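Long-range contacts in DUF2442 domain-containing protein (Nitrosomonas europaea, PDB 2AUW), which is of unknown function but may bind DNA: residues F7-T12 against R124-I129; Y20-T25 against V34-I39; M99-L104 against G140-R145. All coordinates share one frame; numbering follows the deposited sequence.

Contact 1 of 3, residues F7-T12 against R124-I129; sequences FFPKLT and RTAHKI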
loop_
_atom_site.group_PDB
_atom_site.type_symbol
_atom_site.label_atom_id
_atom_site.label_comp_id
_atom_site.label_asym_id
_atom_site.label_seq_id
_atom_site.Cartn_x
_atom_site.Cartn_y
_atom_site.Cartn_z
ATOM N N PHE B 7 4.886 -6.472 7.522
ATOM C CA PHE B 7 5.264 -6.098 8.883
ATOM C C PHE B 7 6.059 -4.786 8.826
ATOM O O PHE B 7 7.173 -4.679 8.251
ATOM C CB PHE B 7 6.028 -7.250 9.582
ATOM C CG PHE B 7 6.454 -6.947 11.008
ATOM C CD1 PHE B 7 5.526 -6.916 12.053
ATOM C CD2 PHE B 7 7.800 -6.717 11.303
ATOM C CE1 PHE B 7 5.937 -6.617 13.378
ATOM C CE2 PHE B 7 8.220 -6.434 12.625
ATOM C CZ PHE B 7 7.275 -6.387 13.663
ATOM N N PHE B 8 5.452 -3.768 9.393
ATOM C CA PHE B 8 5.973 -2.409 9.271
ATOM C C PHE B 8 7.331 -2.218 10.016
ATOM O O PHE B 8 8.321 -1.830 9.398
ATOM C CB PHE B 8 4.898 -1.363 9.663
ATOM C CG PHE B 8 5.452 0.051 9.777
ATOM C CD1 PHE B 8 5.666 0.822 8.626
ATOM C CD2 PHE B 8 5.821 0.575 11.018
ATOM C CE1 PHE B 8 6.220 2.118 8.710
ATOM C CE2 PHE B 8 6.366 1.858 11.129
ATOM C CZ PHE B 8 6.564 2.645 9.965
ATOM N N PRO B 9 7.410 -2.554 11.314
ATOM C CA PRO B 9 8.697 -2.284 12.013
ATOM C C PRO B 9 9.924 -3.015 11.447
ATOM O O PRO B 9 9.836 -4.165 10.976
ATOM C CB PRO B 9 8.423 -2.772 13.454
ATOM C CG PRO B 9 6.948 -2.768 13.574
ATOM C CD PRO B 9 6.436 -3.179 12.227
ATOM N N LYS B 10 11.073 -2.340 11.471
ATOM C CA LYS B 10 12.337 -2.966 11.095
ATOM C C LYS B 10 13.135 -3.177 12.371
ATOM O O LYS B 10 13.149 -2.315 13.229
ATOM C CB LYS B 10 13.159 -2.056 10.156
ATOM C CG LYS B 10 12.494 -1.797 8.804
ATOM C CD LYS B 10 13.067 -0.514 8.160
ATOM C CE LYS B 10 12.119 0.073 7.121
ATOM N NZ LYS B 10 12.361 -0.464 5.744
ATOM N N LEU B 11 13.746 -4.340 12.492
ATOM C CA LEU B 11 14.639 -4.641 13.605
ATOM C C LEU B 11 15.975 -3.991 13.311
ATOM O O LEU B 11 16.675 -4.377 12.369
ATOM C CB LEU B 11 14.823 -6.161 13.764
ATOM C CG LEU B 11 15.759 -6.622 14.883
ATOM C CD1 LEU B 11 15.253 -6.108 16.264
ATOM C CD2 LEU B 11 15.976 -8.124 14.887
ATOM N N THR B 12 16.328 -3.022 14.147
ATOM C CA THR B 12 17.542 -2.228 13.933
ATOM C C THR B 12 18.680 -2.514 14.902
ATOM O O THR B 12 19.802 -2.065 14.659
ATOM C CB THR B 12 17.223 -0.711 13.959
ATOM O OG1 THR B 12 16.699 -0.342 15.247
ATOM C CG2 THR B 12 16.182 -0.362 12.929
ATOM N N ARG B 124 -3.037 -4.682 11.896
ATOM C CA ARG B 124 -2.619 -5.975 11.367
ATOM C C ARG B 124 -1.105 -6.010 11.081
ATOM O O ARG B 124 -0.464 -7.038 11.253
ATOM C CB ARG B 124 -3.386 -6.234 10.050
ATOM C CG ARG B 124 -3.372 -7.646 9.541
ATOM C CD ARG B 124 -4.009 -7.728 8.154
ATOM N NE ARG B 124 -3.075 -7.439 7.053
ATOM C CZ ARG B 124 -2.232 -8.325 6.502
ATOM N NH1 ARG B 124 -1.443 -7.950 5.502
ATOM N NH2 ARG B 124 -2.168 -9.581 6.936
ATOM N N THR B 125 -0.577 -4.895 10.554
ATOM C CA THR B 125 0.793 -4.819 10.040
ATOM C C THR B 125 1.763 -4.212 11.081
ATOM O O THR B 125 2.917 -3.962 10.774
ATOM C CB THR B 125 0.834 -4.007 8.774
ATOM O OG1 THR B 125 0.376 -2.676 9.059
ATOM C CG2 THR B 125 -0.045 -4.655 7.695
ATOM N N ALA B 126 1.264 -3.963 12.298
ATOM C CA ALA B 126 2.066 -3.393 13.418
ATOM C C ALA B 126 2.548 -1.971 13.105
ATOM O O ALA B 126 3.612 -1.554 13.560
ATOM C CB ALA B 126 3.259 -4.325 13.807
ATOM N N HIS B 127 1.769 -1.262 12.295
ATOM C CA HIS B 127 2.067 0.134 11.917
ATOM C C HIS B 127 1.541 1.071 13.013
ATOM O O HIS B 127 2.026 2.190 13.142
ATOM C CB HIS B 127 1.454 0.444 10.532
ATOM C CG HIS B 127 2.118 1.585 9.785
ATOM N ND1 HIS B 127 2.820 2.598 10.413
ATOM C CD2 HIS B 127 2.143 1.885 8.460
ATOM C CE1 HIS B 127 3.267 3.460 9.506
ATOM N NE2 HIS B 127 2.880 3.042 8.311
ATOM N N LYS B 128 0.541 0.603 13.763
ATOM C CA LYS B 128 -0.003 1.315 14.917
ATOM C C LYS B 128 -0.206 0.355 16.087
ATOM O O LYS B 128 -0.684 -0.775 15.922
ATOM C CB LYS B 128 -1.338 1.985 14.576
ATOM C CG LYS B 128 -1.199 3.166 13.667
ATOM C CD LYS B 128 -2.445 4.051 13.669
ATOM C CE LYS B 128 -2.121 5.422 13.073
ATOM N NZ LYS B 128 -3.364 6.178 12.693
ATOM N N ILE B 129 0.134 0.800 17.286
ATOM C CA ILE B 129 -0.116 -0.073 18.443
ATOM C C ILE B 129 -1.616 -0.239 18.649
ATOM O O ILE B 129 -2.410 0.679 18.412
ATOM C CB ILE B 129 0.615 0.375 19.745
ATOM C CG1 ILE B 129 -0.112 1.529 20.395
ATOM C CG2 ILE B 129 2.095 0.652 19.534
ATOM C CD1 ILE B 129 -1.037 1.010 21.464
#
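Phe8 N gives its hydrogen to Thr125 O over 2.9 Å, and the bond is almost straight at 170°. This backbone bond pins the N-terminal segment to the residue just past the end of helix 117-124. Next to it, the rings of Phe8 and His127 lie face to face. Their centroids are 3.6 Å apart and their planes differ by only 10°. The closest atoms are Phe8 CE1 and His127 CE1, at 3.3 Å, while His127 ND1 sits over the centre of the Phe8 ring. Phe8 CG is anti to its backbone N (chi1 170°), and the ring lies over the imidazole. The helix ends in a Schellman motif with Ala126, at positive phi, as its C-prime residue. That turn presents Ala126 CB to the N-terminal segment. Phe7 CE1 touches Ala126 CB at 3.6 Å, and Pro9 CD reaches the same methyl at 3.7 Å. Pro9 CD also lies 3.5 Å above the centre of the Phe7 ring and touches Ala126 O. Thr125 OG1 turns back to Ser121 O and also bonds a glycerol, probably from the crystallisation liquor. His127 stacks on Tyr122 as well, and Phe7 meets Tyr80 edge to face.

Contact 2 of 3, residues Y20-T25 against V34-I39; sequences YRLRTT and VDVGDI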
loop_
_atom_site.group_PDB
_atom_site.type_symbol
_atom_site.label_atom_id
_atom_site.label_comp_id
_atom_site.label_asym_id
_atom_site.label_seq_id
_atom_site.Cartn_x
_atom_site.Cartn_y
_atom_site.Cartn_z
ATOM N N TYR B 20 17.516 -15.433 29.841
ATOM C CA TYR B 20 17.509 -15.478 28.380
ATOM C C TYR B 20 16.761 -14.293 27.807
ATOM O O TYR B 20 15.868 -14.449 26.959
ATOM C CB TYR B 20 16.907 -16.794 27.883
ATOM C CG TYR B 20 17.761 -17.960 28.290
ATOM C CD1 TYR B 20 17.487 -18.666 29.477
ATOM C CD2 TYR B 20 18.860 -18.334 27.528
ATOM C CE1 TYR B 20 18.287 -19.740 29.882
ATOM C CE2 TYR B 20 19.676 -19.412 27.921
ATOM C CZ TYR B 20 19.369 -20.110 29.103
ATOM O OH TYR B 20 20.172 -21.157 29.499
ATOM N N ARG B 21 17.121 -13.101 28.278
ATOM C CA ARG B 21 16.445 -11.862 27.872
ATOM C C ARG B 21 17.216 -11.104 26.784
ATOM O O ARG B 21 18.444 -11.030 26.833
ATOM C CB ARG B 21 16.227 -10.958 29.082
ATOM C CG ARG B 21 15.180 -9.874 28.889
ATOM C CD ARG B 21 14.781 -9.281 30.220
ATOM N NE ARG B 21 13.750 -8.244 30.119
ATOM C CZ ARG B 21 12.437 -8.474 30.174
ATOM N NH1 ARG B 21 11.984 -9.712 30.323
ATOM N NH2 ARG B 21 11.567 -7.466 30.084
ATOM N N LEU B 22 16.484 -10.550 25.811
ATOM C CA LEU B 22 17.078 -9.739 24.731
ATOM C C LEU B 22 16.570 -8.316 24.810
ATOM O O LEU B 22 15.497 -8.081 25.329
ATOM C CB LEU B 22 16.743 -10.327 23.359
ATOM C CG LEU B 22 17.105 -11.777 23.040
ATOM C CD1 LEU B 22 16.326 -12.217 21.794
ATOM C CD2 LEU B 22 18.628 -11.989 22.892
ATOM N N ARG B 23 17.357 -7.348 24.316
ATOM C CA ARG B 23 16.866 -5.997 24.130
ATOM C C ARG B 23 16.822 -5.737 22.609
ATOM O O ARG B 23 17.815 -5.954 21.914
ATOM C CB ARG B 23 17.776 -4.967 24.815
ATOM C CG ARG B 23 17.271 -3.543 24.623
ATOM C CD ARG B 23 18.260 -2.506 25.141
ATOM N NE ARG B 23 18.693 -2.831 26.492
ATOM C CZ ARG B 23 17.977 -2.629 27.595
ATOM N NH1 ARG B 23 16.770 -2.073 27.525
ATOM N NH2 ARG B 23 18.486 -2.978 28.781
ATOM N N THR B 24 15.671 -5.300 22.110
ATOM C CA THR B 24 15.470 -5.168 20.649
ATOM C C THR B 24 15.147 -3.714 20.364
ATOM O O THR B 24 14.350 -3.124 21.070
ATOM C CB THR B 24 14.329 -6.083 20.125
ATOM O OG1 THR B 24 13.130 -5.838 20.884
ATOM C CG2 THR B 24 14.737 -7.558 20.270
ATOM N N THR B 25 15.783 -3.158 19.337
ATOM C CA THR B 25 15.517 -1.773 18.913
ATOM C C THR B 25 14.935 -1.812 17.496
ATOM O O THR B 25 15.384 -2.586 16.642
ATOM C CB THR B 25 16.811 -0.909 18.929
ATOM O OG1 THR B 25 17.444 -1.025 20.219
ATOM C CG2 THR B 25 16.470 0.546 18.656
ATOM N N VAL B 34 12.565 -8.707 25.762
ATOM C CA VAL B 34 11.735 -9.896 25.555
ATOM C C VAL B 34 12.497 -11.127 26.031
ATOM O O VAL B 34 13.703 -11.284 25.745
ATOM C CB VAL B 34 11.374 -10.043 24.053
ATOM C CG1 VAL B 34 12.624 -10.202 23.203
ATOM C CG2 VAL B 34 10.353 -11.226 23.821
ATOM N N ASP B 35 11.788 -12.010 26.723
ATOM C CA ASP B 35 12.379 -13.279 27.167
ATOM C C ASP B 35 12.117 -14.327 26.099
ATOM O O ASP B 35 10.980 -14.453 25.595
ATOM C CB ASP B 35 11.746 -13.703 28.488
ATOM C CG ASP B 35 12.564 -14.755 29.215
ATOM O OD1 ASP B 35 12.682 -15.880 28.721
ATOM O OD2 ASP B 35 13.096 -14.437 30.283
ATOM N N VAL B 36 13.162 -15.062 25.729
ATOM C CA VAL B 36 13.026 -16.151 24.760
ATOM C C VAL B 36 13.379 -17.521 25.374
ATOM O O VAL B 36 13.496 -18.484 24.651
ATOM C CB VAL B 36 13.845 -15.942 23.453
ATOM C CG1 VAL B 36 13.270 -14.781 22.637
ATOM C CG2 VAL B 36 15.358 -15.710 23.771
ATOM N N GLY B 37 13.570 -17.564 26.687
ATOM C CA GLY B 37 14.002 -18.788 27.394
ATOM C C GLY B 37 13.006 -19.933 27.249
ATOM O O GLY B 37 13.389 -21.075 26.987
ATOM N N ASP B 38 11.734 -19.609 27.420
ATOM C CA ASP B 38 10.639 -20.583 27.313
ATOM C C ASP B 38 10.567 -21.226 25.913
ATOM O O ASP B 38 10.470 -22.456 25.787
ATOM C CB ASP B 38 9.297 -19.914 27.680
ATOM C CG ASP B 38 9.128 -19.667 29.189
ATOM O OD1 ASP B 38 9.870 -20.254 30.006
ATOM O OD2 ASP B 38 8.203 -18.894 29.572
ATOM N N ILE B 39 10.625 -20.412 24.854
ATOM C CA ILE B 39 10.583 -20.944 23.492
ATOM C C ILE B 39 11.824 -21.768 23.149
ATOM O O ILE B 39 11.701 -22.851 22.562
ATOM C CB ILE B 39 10.258 -19.868 22.374
ATOM C CG1 ILE B 39 10.195 -20.517 20.990
ATOM C CG2 ILE B 39 11.334 -18.829 22.323
ATOM C CD1 ILE B 39 9.080 -21.529 20.774
HETATM O O HOH W 1 15.140 -15.902 31.132
#
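Leu22 and Val34 form an antiparallel hydrogen-bonded pair in a beta hairpin. Leu22 N reaches Val34 O at 2.9 Å, and Val34 N returns to Leu22 O at 3.0 Å. Beyond the strand, Val36 N bonds Tyr20 O at 3.0 Å in a nearly straight line. The tighter, buried side holds the aliphatic groups. Leu22 CB meets Val34 CG1 at 4.1 Å. Leu22 CG is anti to its carbonyl carbon (chi1 -56°), and CD1 beyond it touches both methyls of Val36, the two side chains crossing at about a right angle. Tyr20 CB packs on Gly37 CA at 3.6 Å. The other side is looser and wetter. There Arg21 and Asp35 make a non-hydrogen-bonded pair, but in the modelled conformers their charged ends do not meet; Arg21 NE pairs with Glu33. In the same conformer Asp35 OD1 accepts from Gly37 N at 2.8 Å, an Asx turn at the start of helix 37-42, and OD2 takes a hydrogen from a water that accepts from Tyr20 N. Strands 21-26 and 31-35 form the hairpin, and strand 11-16 lies on the other side of 21-26. Helix 76-86 packs on Val34, and Phe55 of helix 52-55 touches Tyr20, Leu22 and Val36.

Contact 3 of 3, residues M99-L104 against G140-R145; sequences MHRNNL and GWEATR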
loop_
_atom_site.group_PDB
_atom_site.type_symbol
_atom_site.label_atom_id
_atom_site.label_comp_id
_atom_site.label_asym_id
_atom_site.label_seq_id
_atom_site.Cartn_x
_atom_site.Cartn_y
_atom_site.Cartn_z
HETATM N N MSE B 99 -8.564 -12.207 13.095
HETATM C CA MSE B 99 -9.047 -12.125 11.713
HETATM C C MSE B 99 -9.076 -13.508 11.034
HETATM O O MSE B 99 -10.098 -13.919 10.446
HETATM C CB MSE B 99 -8.179 -11.169 10.887
HETATM C CG MSE B 99 -8.288 -9.676 11.293
HETATM SE SE MSE B 99 -7.169 -8.572 10.111
HETATM C CE MSE B 99 -5.706 -9.715 10.043
ATOM N N HIS B 100 -7.957 -14.212 11.133
ATOM C CA HIS B 100 -7.815 -15.522 10.517
ATOM C C HIS B 100 -8.881 -16.519 10.990
ATOM O O HIS B 100 -9.609 -17.102 10.166
ATOM C CB HIS B 100 -6.403 -16.093 10.689
ATOM C CG HIS B 100 -6.149 -17.277 9.802
ATOM N ND1 HIS B 100 -6.197 -18.577 10.260
ATOM C CD2 HIS B 100 -5.917 -17.358 8.468
ATOM C CE1 HIS B 100 -5.974 -19.408 9.254
ATOM N NE2 HIS B 100 -5.811 -18.694 8.154
ATOM N N ARG B 101 -9.009 -16.688 12.298
ATOM C CA ARG B 101 -9.918 -17.696 12.835
ATOM C C ARG B 101 -11.379 -17.327 12.577
ATOM O O ARG B 101 -12.275 -18.182 12.685
ATOM C CB ARG B 101 -9.673 -17.926 14.321
ATOM C CG ARG B 101 -9.966 -16.723 15.221
ATOM C CD ARG B 101 -9.590 -17.059 16.649
ATOM N NE ARG B 101 -9.984 -16.020 17.592
ATOM C CZ ARG B 101 -9.142 -15.359 18.370
ATOM N NH1 ARG B 101 -9.600 -14.435 19.190
ATOM N NH2 ARG B 101 -7.853 -15.636 18.338
ATOM N N ASN B 102 -11.629 -16.061 12.245
ATOM C CA ASN B 102 -12.974 -15.650 11.869
ATOM C C ASN B 102 -13.171 -15.416 10.395
ATOM O O ASN B 102 -14.207 -14.896 9.985
ATOM C CB ASN B 102 -13.426 -14.441 12.685
ATOM C CG ASN B 102 -13.596 -14.783 14.121
ATOM O OD1 ASN B 102 -14.508 -15.515 14.481
ATOM N ND2 ASN B 102 -12.699 -14.298 14.956
ATOM N N ASN B 103 -12.181 -15.819 9.596
ATOM C CA ASN B 103 -12.166 -15.629 8.138
ATOM C C ASN B 103 -12.469 -14.214 7.642
ATOM O O ASN B 103 -13.135 -14.015 6.612
ATOM C CB ASN B 103 -13.073 -16.657 7.441
ATOM C CG ASN B 103 -12.308 -17.844 6.963
ATOM O OD1 ASN B 103 -12.330 -18.904 7.582
ATOM N ND2 ASN B 103 -11.589 -17.669 5.867
ATOM N N LEU B 104 -11.960 -13.236 8.382
ATOM C CA LEU B 104 -12.221 -11.824 8.105
ATOM C C LEU B 104 -11.205 -11.250 7.136
ATOM O O LEU B 104 -10.041 -11.626 7.179
ATOM C CB LEU B 104 -12.180 -11.009 9.413
ATOM C CG LEU B 104 -13.162 -11.393 10.526
ATOM C CD1 LEU B 104 -13.118 -10.380 11.652
ATOM C CD2 LEU B 104 -14.565 -11.512 10.011
ATOM N N GLY B 140 -15.451 -9.133 22.044
ATOM C CA GLY B 140 -16.890 -8.920 22.144
ATOM C C GLY B 140 -17.628 -9.288 20.876
ATOM O O GLY B 140 -18.706 -9.891 20.931
ATOM N N TRP B 141 -17.053 -8.921 19.730
ATOM C CA TRP B 141 -17.636 -9.305 18.458
ATOM C C TRP B 141 -17.655 -10.831 18.329
ATOM O O TRP B 141 -18.646 -11.415 17.890
ATOM C CB TRP B 141 -16.882 -8.675 17.296
ATOM C CG TRP B 141 -17.449 -9.059 15.955
ATOM C CD1 TRP B 141 -18.439 -8.419 15.261
ATOM C CD2 TRP B 141 -17.039 -10.169 15.147
ATOM N NE1 TRP B 141 -18.693 -9.084 14.073
ATOM C CE2 TRP B 141 -17.837 -10.154 13.975
ATOM C CE3 TRP B 141 -16.079 -11.190 15.309
ATOM C CZ2 TRP B 141 -17.693 -11.111 12.949
ATOM C CZ3 TRP B 141 -15.941 -12.146 14.296
ATOM C CH2 TRP B 141 -16.755 -12.095 13.124
ATOM N N GLU B 142 -16.564 -11.478 18.718
ATOM C CA GLU B 142 -16.499 -12.953 18.693
ATOM C C GLU B 142 -17.536 -13.619 19.582
ATOM O O GLU B 142 -18.025 -14.704 19.261
ATOM C CB GLU B 142 -15.117 -13.437 19.113
ATOM C CG GLU B 142 -14.179 -13.626 17.977
ATOM C CD GLU B 142 -12.992 -14.476 18.358
ATOM O OE1 GLU B 142 -12.467 -14.313 19.476
ATOM O OE2 GLU B 142 -12.571 -15.290 17.519
ATOM N N ALA B 143 -17.863 -12.974 20.696
ATOM C CA ALA B 143 -18.800 -13.515 21.678
ATOM C C ALA B 143 -20.255 -13.400 21.253
ATOM O O ALA B 143 -21.107 -14.124 21.750
ATOM C CB ALA B 143 -18.615 -12.828 23.010
ATOM N N THR B 144 -20.536 -12.475 20.342
ATOM C CA THR B 144 -21.907 -12.161 19.942
ATOM C C THR B 144 -22.108 -12.514 18.469
ATOM O O THR B 144 -23.213 -12.866 18.068
ATOM C CB THR B 144 -22.195 -10.662 20.110
ATOM O OG1 THR B 144 -21.169 -9.919 19.437
ATOM C CG2 THR B 144 -22.207 -10.281 21.588
ATOM N N ARG B 145 -21.030 -12.396 17.684
ATOM C CA ARG B 145 -21.039 -12.546 16.223
ATOM C C ARG B 145 -22.389 -12.134 15.621
ATOM O O ARG B 145 -23.154 -12.986 15.151
ATOM C CB ARG B 145 -20.636 -13.973 15.817
ATOM C CG ARG B 145 -19.130 -14.209 15.820
ATOM C CD ARG B 145 -18.774 -15.360 14.883
ATOM N NE ARG B 145 -17.377 -15.778 14.984
ATOM C CZ ARG B 145 -16.888 -16.570 15.944
ATOM N NH1 ARG B 145 -17.667 -17.027 16.922
ATOM N NH2 ARG B 145 -15.606 -16.899 15.934
#
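Arg101 and Asn102, at the C-terminal end of helix 92-101, both bond the Glu142 carboxylate of helix 132-144. Asn102 CB lies 3.8 Å from Trp141 CZ3. Asn102 CG, anti to its carbonyl carbon (chi1 -67°), meets the indole edge in plane, 3.5 Å from Trp141 CZ3, with the amide nearly perpendicular to the ring (89°). Asn102 ND2 donates to Glu142 OE2 at 2.8 Å and also bonds Trp98 O. Asn102 OD1 faces the Arg145 guanidinium, but that approach is too close in the model and its details are doubtful. Arg101 meets the carboxylate side-on, NE to Glu142 OE2 at 2.7 Å and NH1 to Glu142 OE1 at 2.9 Å. Both oxygens lie near the guanidinium plane, though the carboxylate is turned 34° from it. Arg101 NE and Asn102 ND2 reach OE2 from the same face of the carboxylate. An alanine at Glu142 would probably leave the Arg101 charge without this mate and Asn102 ND2 with one partner fewer. Leu104 CD2 meets Trp141 CH2 tip to tip at 3.9 Å, just past the Schellman motif that ends helix 92-101. This surface contact joins that end to the C-terminal end of helix 132-144. Helix 106-113 adds Ala109 against Leu104 and Ala112 against Trp141.

Overall arrangement
From the N terminus, residues 7-12 lead into strand 11-16 and open the loop that contact 1 closes at 124-129. Contact 2 is nested inside this loop and closes the short hairpin of strands 21-26 and 31-35. The two touch within the three-stranded sheet, where Thr12 N probably bonds Thr25 O. Residues 99-104 come next, still inside the first loop. Contact 3 closes their loop at 140-145, past the close of the first, so contacts 1 and 3 cross. They meet where Arg124 packs on Met99, a selenomethionine. Contacts 2 and 3 follow in series on opposite sides of the chain's centre. Contact 1 ties the sheet's N-terminal lead-in to the helical C-terminal part; contact 3 ties the ends of helices 92-101 and 132-144.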